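Local atomic coordinates of peptidoglycan N-acetylglucosamine deacetylase (Bacillus cereus, PDB entry 5O6Y), a protein that removes acetyl groups from the N-acetylglucosamine residues of bacterial peptidoglycan in a zinc-dependent hydrolysis, and also acts on soluble chitin substrates and N-acetylchitooligomers. Residues Leu25-Gly30 with Ala50-Leu55; Val143-Trp148 with Ile170-Thr175. All coordinates share one frame; numbering follows the deposited sequence.

In the fold
Interactions 1 and 2 lie side by side in one parallel sheet: strand 22-28 pairs with strand 51-54 in the first and, on its other edge, with strand 169-173, which carries the second. Their centres are about 10 Å apart, and Thr26 and Asp29 each reach across through probable hydrogen bonds, to Ile170 and Thr175. Interaction 1 is wholly buried near the middle of the chain and rests on a regular backbone ladder with paired aromatic rings. Interaction 2 lies farther out, has an exposed tryptophan, and soon exchanges backbone bonds for side-chain ones, notably those His173 gives to Asp147. Both touch the hydroxamate, the first through Asp28 and Asp29, the second through Asp144, Leu171, His173 and Trp148.

Interaction 1: residues Leu25-Gly30 with Ala50-Leu55; sequences LTFDDG and ATFFLL. With 5YA (4-naphthalen-1-yl-~{N}-oxidanyl-benzamide), chain H.
Phe27 and Phe52 sit at one level of two adjacent parallel strands, their side chains next to each other and pointing the same way. At the root of Phe27, CB lies 3.6 Å from Phe52 CD2. CG and CD2 continue along the neighbouring ring, CD2 standing over one face of Phe52 but toward its rim, close to CE2 and CZ. Farther out, Phe27 CE2 meets Ala50 CB at 3.7 Å, the methyl lying at the ring edge and in its plane, and CE1 packs on Gln172 of strand 169-173. The two rings are inclined by only 22°, yet with centroids 5.1 Å apart they are slid so far that they barely overlap. Ile39 of helix 37-45 touches both phenylalanines on this face.

The backbone evidence is a parallel ladder. Thr51 N donates to Leu25 O, Phe27 N to Thr51 O, and Phe53 N to Phe27 O, the last at 2.8 Å. With helix 37-45 between the strands, this is a beta-alpha-beta unit of the NodB-homology domain of polysaccharide deacetylases. The final rung, Asp29 N to Phe53 O, is weak; beyond it Leu55 N, at the N-cap position of the following helix, binds Gly30 O at 2.9 Å.

The opposite face bears Thr26, Asp28 and Phe53. With CG beside its own backbone N (chi1 -80°), Asp28 brings OD1 to within 3.2 Å of Phe53 CB; carboxylate and ring planes are 83° apart. Asp28 is the predicted proton acceptor, and its OD2 lies 2.8 Å from O1 of the hydroxamate ligand. Asp29, an experimentally established zinc ligand, directs OD1 at the hydroxamate's O2, while OD2 is hydrogen-bonded to Thr175. His79 and His83, the other zinc-binding residues, hydrogen-bond the ligand through NE2.

Interaction 2: residues Val143-Trp148 with Ile170-Thr175; sequences VDTVDW and ILQHST. With 5YA (4-naphthalen-1-yl-~{N}-oxidanyl-benzamide), chain H.
Ile170 packs against Val143 where two parallel strands start their contact, its CG1 4.1 Å from Val143 CB. The CG2 branch, anti to the backbone N, reaches instead to the methyl of Thr145, CG2 to CG2 at 3.8 Å.

Leu171 N then donates to Val143 O at 3.0 Å, with a C=O...N angle of 176°. Leu171 O receives no backbone N-H from residues 143-148; Thr145 OG1 donates to it at 2.7 Å, in the carbonyl plane. On the same face as Asp144, Leu171 brings CD2 to 3.5 Å from C13 of the ligand's benzamide ring, and CD1 lies over one face of the His173 ring, toward its rim. Asp144 OD1 accepts from Val146 N in an Asx turn, where the chain leaves the strand.

Gln172 crosses Thr145 at about a right angle, CG resting near both OG1 and CG2 of the threonine.

His173, the predicted proton donor, is gripped twice by Asp147, both carboxylate oxygens using their syn lone pairs. ND1 donates to OD1 over 2.7 Å with an N-H...O angle of 170°, the acceptor only 2° out of the imidazole plane, and the backbone N binds OD2 at 3.0 Å. The bond to ND1 would restrain ring rotation, and the one to the backbone N holds the carboxylate in place; NE2 faces the hydroxamate carbon C17, 3.6 Å away. Trp148, near the ligand through NE1, approaches the imidazole obliquely.

Asp147 OD2 is also bound by Ser183 OG. Strand 143-144, helix 153-161 and strand 169-173 form a beta-alpha-beta unit: Ile156 and Val160 of the helix pack on Thr145, while strand 22-28 hydrogen-bonds to Ile170 and Gln172.

Interaction 1: residues Leu25-Gly30 with Ala50-Leu55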
loop_
_atom_site.group_PDB
_atom_site.type_symbol
_atom_site.label_atom_id
_atom_site.label_comp_id
_atom_site.label_asym_id
_atom_site.label_seq_id
_atom_site.Cartn_x
_atom_site.Cartn_y
_atom_site.Cartn_z
ATOM N N LEU A 25 -2.430 -7.072 2.693
ATOM C CA LEU A 25 -1.966 -6.064 3.636
ATOM C C LEU A 25 -1.118 -5.035 2.896
ATOM O O LEU A 25 -0.214 -5.398 2.137
ATOM C CB LEU A 25 -1.151 -6.704 4.761
ATOM C CG LEU A 25 -1.864 -7.650 5.729
ATOM C CD1 LEU A 25 -0.854 -8.422 6.573
ATOM C CD2 LEU A 25 -2.820 -6.874 6.617
ATOM N N THR A 26 -1.418 -3.757 3.112
ATOM C CA THR A 26 -0.652 -2.664 2.530
ATOM C C THR A 26 -0.252 -1.684 3.624
ATOM O O THR A 26 -0.946 -1.538 4.633
ATOM C CB THR A 26 -1.436 -1.927 1.429
ATOM O OG1 THR A 26 -2.615 -1.332 1.986
ATOM C CG2 THR A 26 -1.832 -2.890 0.315
ATOM N N PHE A 27 0.878 -1.011 3.411
ATOM C CA PHE A 27 1.457 -0.112 4.402
ATOM C C PHE A 27 1.931 1.157 3.709
ATOM O O PHE A 27 2.565 1.087 2.652
ATOM C CB PHE A 27 2.614 -0.787 5.150
ATOM C CG PHE A 27 2.202 -2.021 5.911
ATOM C CD1 PHE A 27 1.764 -1.932 7.220
ATOM C CD2 PHE A 27 2.250 -3.270 5.313
ATOM C CE1 PHE A 27 1.383 -3.064 7.919
ATOM C CE2 PHE A 27 1.868 -4.406 6.007
ATOM C CZ PHE A 27 1.434 -4.302 7.310
ATOM N N ASP A 28 1.630 2.308 4.306
ATOM C CA ASP A 28 1.836 3.601 3.671
ATOM C C ASP A 28 2.780 4.479 4.482
ATOM O O ASP A 28 2.923 4.313 5.697
ATOM C CB ASP A 28 0.504 4.333 3.485
ATOM C CG ASP A 28 -0.262 3.845 2.276
ATOM O OD1 ASP A 28 0.223 2.920 1.598
ATOM O OD2 ASP A 28 -1.345 4.389 1.994
ATOM N N ASP A 29 3.420 5.413 3.775
ATOM C CA ASP A 29 4.199 6.556 4.250
ATOM C C ASP A 29 5.645 6.205 4.571
ATOM O O ASP A 29 6.427 7.108 4.856
ATOM C CB ASP A 29 3.572 7.255 5.470
ATOM C CG ASP A 29 2.196 7.802 5.179
ATOM O OD1 ASP A 29 1.891 8.064 4.000
ATOM O OD2 ASP A 29 1.409 7.966 6.129
ATOM N N GLY A 30 6.027 4.928 4.543
ATOM C CA GLY A 30 7.382 4.546 4.820
ATOM C C GLY A 30 8.312 4.870 3.672
ATOM O O GLY A 30 7.913 5.453 2.657
ATOM N N ALA A 50 3.633 -8.559 1.955
ATOM C CA ALA A 50 2.771 -7.387 1.930
ATOM C C ALA A 50 3.225 -6.451 0.816
ATOM O O ALA A 50 4.164 -6.745 0.070
ATOM C CB ALA A 50 2.766 -6.674 3.286
ATOM N N THR A 51 2.542 -5.313 0.709
ATOM C CA THR A 51 2.832 -4.304 -0.301
ATOM C C THR A 51 3.031 -2.969 0.400
ATOM O O THR A 51 2.151 -2.521 1.142
ATOM C CB THR A 51 1.701 -4.206 -1.330
ATOM O OG1 THR A 51 1.449 -5.502 -1.889
ATOM C CG2 THR A 51 2.079 -3.246 -2.448
ATOM N N PHE A 52 4.179 -2.339 0.169
ATOM C CA PHE A 52 4.539 -1.087 0.824
ATOM C C PHE A 52 4.499 0.047 -0.192
ATOM O O PHE A 52 5.249 0.033 -1.174
ATOM C CB PHE A 52 5.926 -1.182 1.463
ATOM C CG PHE A 52 5.980 -2.079 2.665
ATOM C CD1 PHE A 52 6.079 -3.455 2.519
ATOM C CD2 PHE A 52 5.940 -1.549 3.943
ATOM C CE1 PHE A 52 6.132 -4.284 3.624
ATOM C CE2 PHE A 52 5.992 -2.372 5.052
ATOM C CZ PHE A 52 6.088 -3.741 4.893
ATOM N N PHE A 53 3.627 1.024 0.046
ATOM C CA PHE A 53 3.578 2.238 -0.762
ATOM C C PHE A 53 4.485 3.275 -0.112
ATOM O O PHE A 53 4.136 3.859 0.920
ATOM C CB PHE A 53 2.147 2.752 -0.895
ATOM C CG PHE A 53 1.308 1.959 -1.852
ATOM C CD1 PHE A 53 0.387 1.034 -1.388
ATOM C CD2 PHE A 53 1.450 2.131 -3.219
ATOM C CE1 PHE A 53 -0.385 0.302 -2.269
ATOM C CE2 PHE A 53 0.682 1.401 -4.106
ATOM C CZ PHE A 53 -0.238 0.484 -3.630
ATOM N N LEU A 54 5.646 3.503 -0.715
ATOM C CA LEU A 54 6.710 4.286 -0.104
ATOM C C LEU A 54 6.708 5.712 -0.638
ATOM O O LEU A 54 6.594 5.929 -1.849
ATOM C CB LEU A 54 8.071 3.636 -0.362
ATOM C CG LEU A 54 8.245 2.196 0.118
ATOM C CD1 LEU A 54 9.631 1.688 -0.234
ATOM C CD2 LEU A 54 7.996 2.092 1.613
ATOM N N LEU A 55 6.840 6.676 0.270
ATOM C CA LEU A 55 7.050 8.061 -0.131
ATOM C C LEU A 55 8.453 8.242 -0.697
ATOM O O LEU A 55 9.425 7.678 -0.184
ATOM C CB LEU A 55 6.839 8.996 1.059
ATOM C CG LEU A 55 5.392 9.292 1.456
ATOM C CD1 LEU A 55 5.331 9.906 2.841
ATOM C CD2 LEU A 55 4.760 10.219 0.437
HETATM C C1 5YA H . -9.568 7.928 7.161
HETATM C C2 5YA H . -8.266 7.889 6.652
HETATM C C3 5YA H . -8.000 8.233 5.327
HETATM C C4 5YA H . -9.077 8.614 4.469
HETATM C C5 5YA H . -10.406 8.652 4.990
HETATM C C6 5YA H . -10.638 8.302 6.353
HETATM C C7 5YA H . -8.858 8.967 3.105
HETATM C C8 5YA H . -9.934 9.339 2.303
HETATM O O1 5YA H . -2.375 6.932 2.422
HETATM C C9 5YA H . -11.235 9.375 2.815
HETATM C C10 5YA H . -11.484 9.039 4.142
HETATM C C11 5YA H . -6.596 8.167 4.823
HETATM C C12 5YA H . -6.240 7.120 3.996
HETATM C C13 5YA H . -4.953 7.017 3.509
HETATM N N1 5YA H . -1.614 8.541 3.749
HETATM C C14 5YA H . -4.000 7.953 3.855
HETATM C C15 5YA H . -4.343 9.006 4.693
HETATM C C16 5YA H . -5.642 9.112 5.179
HETATM C C17 5YA H . -2.590 7.780 3.288
HETATM O O2 5YA H . -0.315 8.379 3.233
HETATM O O HOH W 1 -0.137 -6.794 0.041
#

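Interaction 2: residues Val143-Trp148 with Ile170-Thr175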
loop_
_atom_site.group_PDB
_atom_site.type_symbol
_atom_site.label_atom_id
_atom_site.label_comp_id
_atom_site.label_asym_id
_atom_site.label_seq_id
_atom_site.Cartn_x
_atom_site.Cartn_y
_atom_site.Cartn_z
ATOM N N VAL A 143 -10.662 -1.790 3.434
ATOM C CA VAL A 143 -10.709 -1.923 4.887
ATOM C C VAL A 143 -9.724 -0.921 5.471
ATOM O O VAL A 143 -8.518 -1.007 5.212
ATOM C CB VAL A 143 -10.371 -3.348 5.358
ATOM C CG1 VAL A 143 -10.451 -3.435 6.876
ATOM C CG2 VAL A 143 -11.304 -4.359 4.718
ATOM N N ASP A 144 -10.233 0.024 6.255
ATOM C CA ASP A 144 -9.420 1.080 6.840
ATOM C C ASP A 144 -9.231 0.800 8.324
ATOM O O ASP A 144 -10.207 0.752 9.079
ATOM C CB ASP A 144 -10.065 2.449 6.631
ATOM C CG ASP A 144 -9.151 3.586 7.036
ATOM O OD1 ASP A 144 -7.955 3.328 7.289
ATOM O OD2 ASP A 144 -9.629 4.736 7.107
ATOM N N THR A 145 -7.974 0.623 8.737
ATOM C CA THR A 145 -7.670 0.415 10.146
ATOM C C THR A 145 -7.764 1.696 10.961
ATOM O O THR A 145 -7.767 1.615 12.194
ATOM C CB THR A 145 -6.269 -0.178 10.310
ATOM O OG1 THR A 145 -5.296 0.735 9.787
ATOM C CG2 THR A 145 -6.162 -1.501 9.573
ATOM N N VAL A 146 -7.848 2.856 10.299
ATOM C CA VAL A 146 -7.807 4.189 10.903
ATOM C C VAL A 146 -6.767 4.217 12.025
ATOM O O VAL A 146 -6.987 4.792 13.099
ATOM C CB VAL A 146 -9.218 4.643 11.358
ATOM C CG1 VAL A 146 -9.754 3.854 12.560
ATOM C CG2 VAL A 146 -9.264 6.155 11.602
ATOM N N ASP A 147 -5.604 3.616 11.761
ATOM C CA ASP A 147 -4.561 3.494 12.771
ATOM C C ASP A 147 -3.818 4.799 13.019
ATOM O O ASP A 147 -3.157 4.929 14.056
ATOM C CB ASP A 147 -3.567 2.400 12.372
ATOM C CG ASP A 147 -2.965 2.624 10.995
ATOM O OD1 ASP A 147 -3.371 3.584 10.305
ATOM O OD2 ASP A 147 -2.082 1.833 10.600
ATOM N N TRP A 148 -3.903 5.763 12.100
ATOM C CA TRP A 148 -3.268 7.057 12.321
ATOM C C TRP A 148 -3.860 7.784 13.520
ATOM O O TRP A 148 -3.183 8.629 14.115
ATOM C CB TRP A 148 -3.390 7.928 11.071
ATOM C CG TRP A 148 -4.806 8.201 10.673
ATOM C CD1 TRP A 148 -5.570 7.469 9.813
ATOM C CD2 TRP A 148 -5.632 9.281 11.124
ATOM N NE1 TRP A 148 -6.820 8.026 9.698
ATOM C CE2 TRP A 148 -6.884 9.140 10.494
ATOM C CE3 TRP A 148 -5.434 10.354 11.999
ATOM C CZ2 TRP A 148 -7.933 10.032 10.708
ATOM C CZ3 TRP A 148 -6.477 11.238 12.213
ATOM C CH2 TRP A 148 -7.710 11.071 11.570
ATOM N N ILE A 170 -6.329 -4.031 2.793
ATOM C CA ILE A 170 -6.315 -3.401 4.110
ATOM C C ILE A 170 -5.255 -2.311 4.128
ATOM O O ILE A 170 -4.169 -2.477 3.562
ATOM C CB ILE A 170 -6.057 -4.447 5.212
ATOM C CG1 ILE A 170 -6.956 -5.667 4.997
ATOM C CG2 ILE A 170 -6.294 -3.845 6.583
ATOM C CD1 ILE A 170 -6.615 -6.854 5.871
ATOM N N LEU A 171 -5.563 -1.195 4.781
ATOM C CA LEU A 171 -4.679 -0.038 4.806
ATOM C C LEU A 171 -4.101 0.132 6.206
ATOM O O LEU A 171 -4.848 0.245 7.182
ATOM C CB LEU A 171 -5.424 1.222 4.366
ATOM C CG LEU A 171 -4.779 2.583 4.638
ATOM C CD1 LEU A 171 -3.357 2.661 4.108
ATOM C CD2 LEU A 171 -5.633 3.671 4.032
ATOM N N GLN A 172 -2.776 0.139 6.299
ATOM C CA GLN A 172 -2.080 0.504 7.524
ATOM C C GLN A 172 -0.966 1.485 7.183
ATOM O O GLN A 172 -0.665 1.738 6.013
ATOM C CB GLN A 172 -1.530 -0.729 8.251
ATOM C CG GLN A 172 -2.577 -1.465 9.074
ATOM C CD GLN A 172 -2.038 -2.734 9.709
ATOM O OE1 GLN A 172 -1.544 -3.624 9.017
ATOM N NE2 GLN A 172 -2.132 -2.824 11.032
ATOM N N HIS A 173 -0.347 2.049 8.217
ATOM C CA HIS A 173 0.657 3.086 8.024
ATOM C C HIS A 173 1.950 2.732 8.739
ATOM O O HIS A 173 1.938 2.133 9.819
ATOM C CB HIS A 173 0.155 4.450 8.519
ATOM C CG HIS A 173 -1.007 4.984 7.742
ATOM N ND1 HIS A 173 -2.316 4.787 8.129
ATOM C CD2 HIS A 173 -1.059 5.708 6.598
ATOM C CE1 HIS A 173 -3.122 5.368 7.258
ATOM N NE2 HIS A 173 -2.385 5.932 6.319
ATOM N N SER A 174 3.067 3.103 8.118
ATOM C CA SER A 174 4.370 3.091 8.770
ATOM C C SER A 174 4.961 4.493 8.689
ATOM O O SER A 174 6.083 4.681 8.207
ATOM C CB SER A 174 5.296 2.057 8.126
ATOM O OG SER A 174 5.357 2.229 6.721
ATOM N N THR A 175 4.198 5.479 9.157
ATOM C CA THR A 175 4.564 6.885 9.031
ATOM C C THR A 175 5.628 7.248 10.062
ATOM O O THR A 175 5.493 6.888 11.236
ATOM C CB THR A 175 3.334 7.772 9.220
ATOM O OG1 THR A 175 2.269 7.299 8.384
ATOM C CG2 THR A 175 3.646 9.218 8.858
HETATM C C1 5YA H . -9.568 7.928 7.161
HETATM C C2 5YA H . -8.266 7.889 6.652
HETATM C C3 5YA H . -8.000 8.233 5.327
HETATM C C4 5YA H . -9.077 8.614 4.469
HETATM C C5 5YA H . -10.406 8.652 4.990
HETATM C C6 5YA H . -10.638 8.302 6.353
HETATM C C7 5YA H . -8.858 8.967 3.105
HETATM C C8 5YA H . -9.934 9.339 2.303
HETATM O O1 5YA H . -2.375 6.932 2.422
HETATM C C9 5YA H . -11.235 9.375 2.815
HETATM C C10 5YA H . -11.484 9.039 4.142
HETATM C C11 5YA H . -6.596 8.167 4.823
HETATM C C12 5YA H . -6.240 7.120 3.996
HETATM C C13 5YA H . -4.953 7.017 3.509
HETATM N N1 5YA H . -1.614 8.541 3.749
HETATM C C14 5YA H . -4.000 7.953 3.855
HETATM C C15 5YA H . -4.343 9.006 4.693
HETATM C C16 5YA H . -5.642 9.112 5.179
HETATM C C17 5YA H . -2.590 7.780 3.288
HETATM O O2 5YA H . -0.315 8.379 3.233
#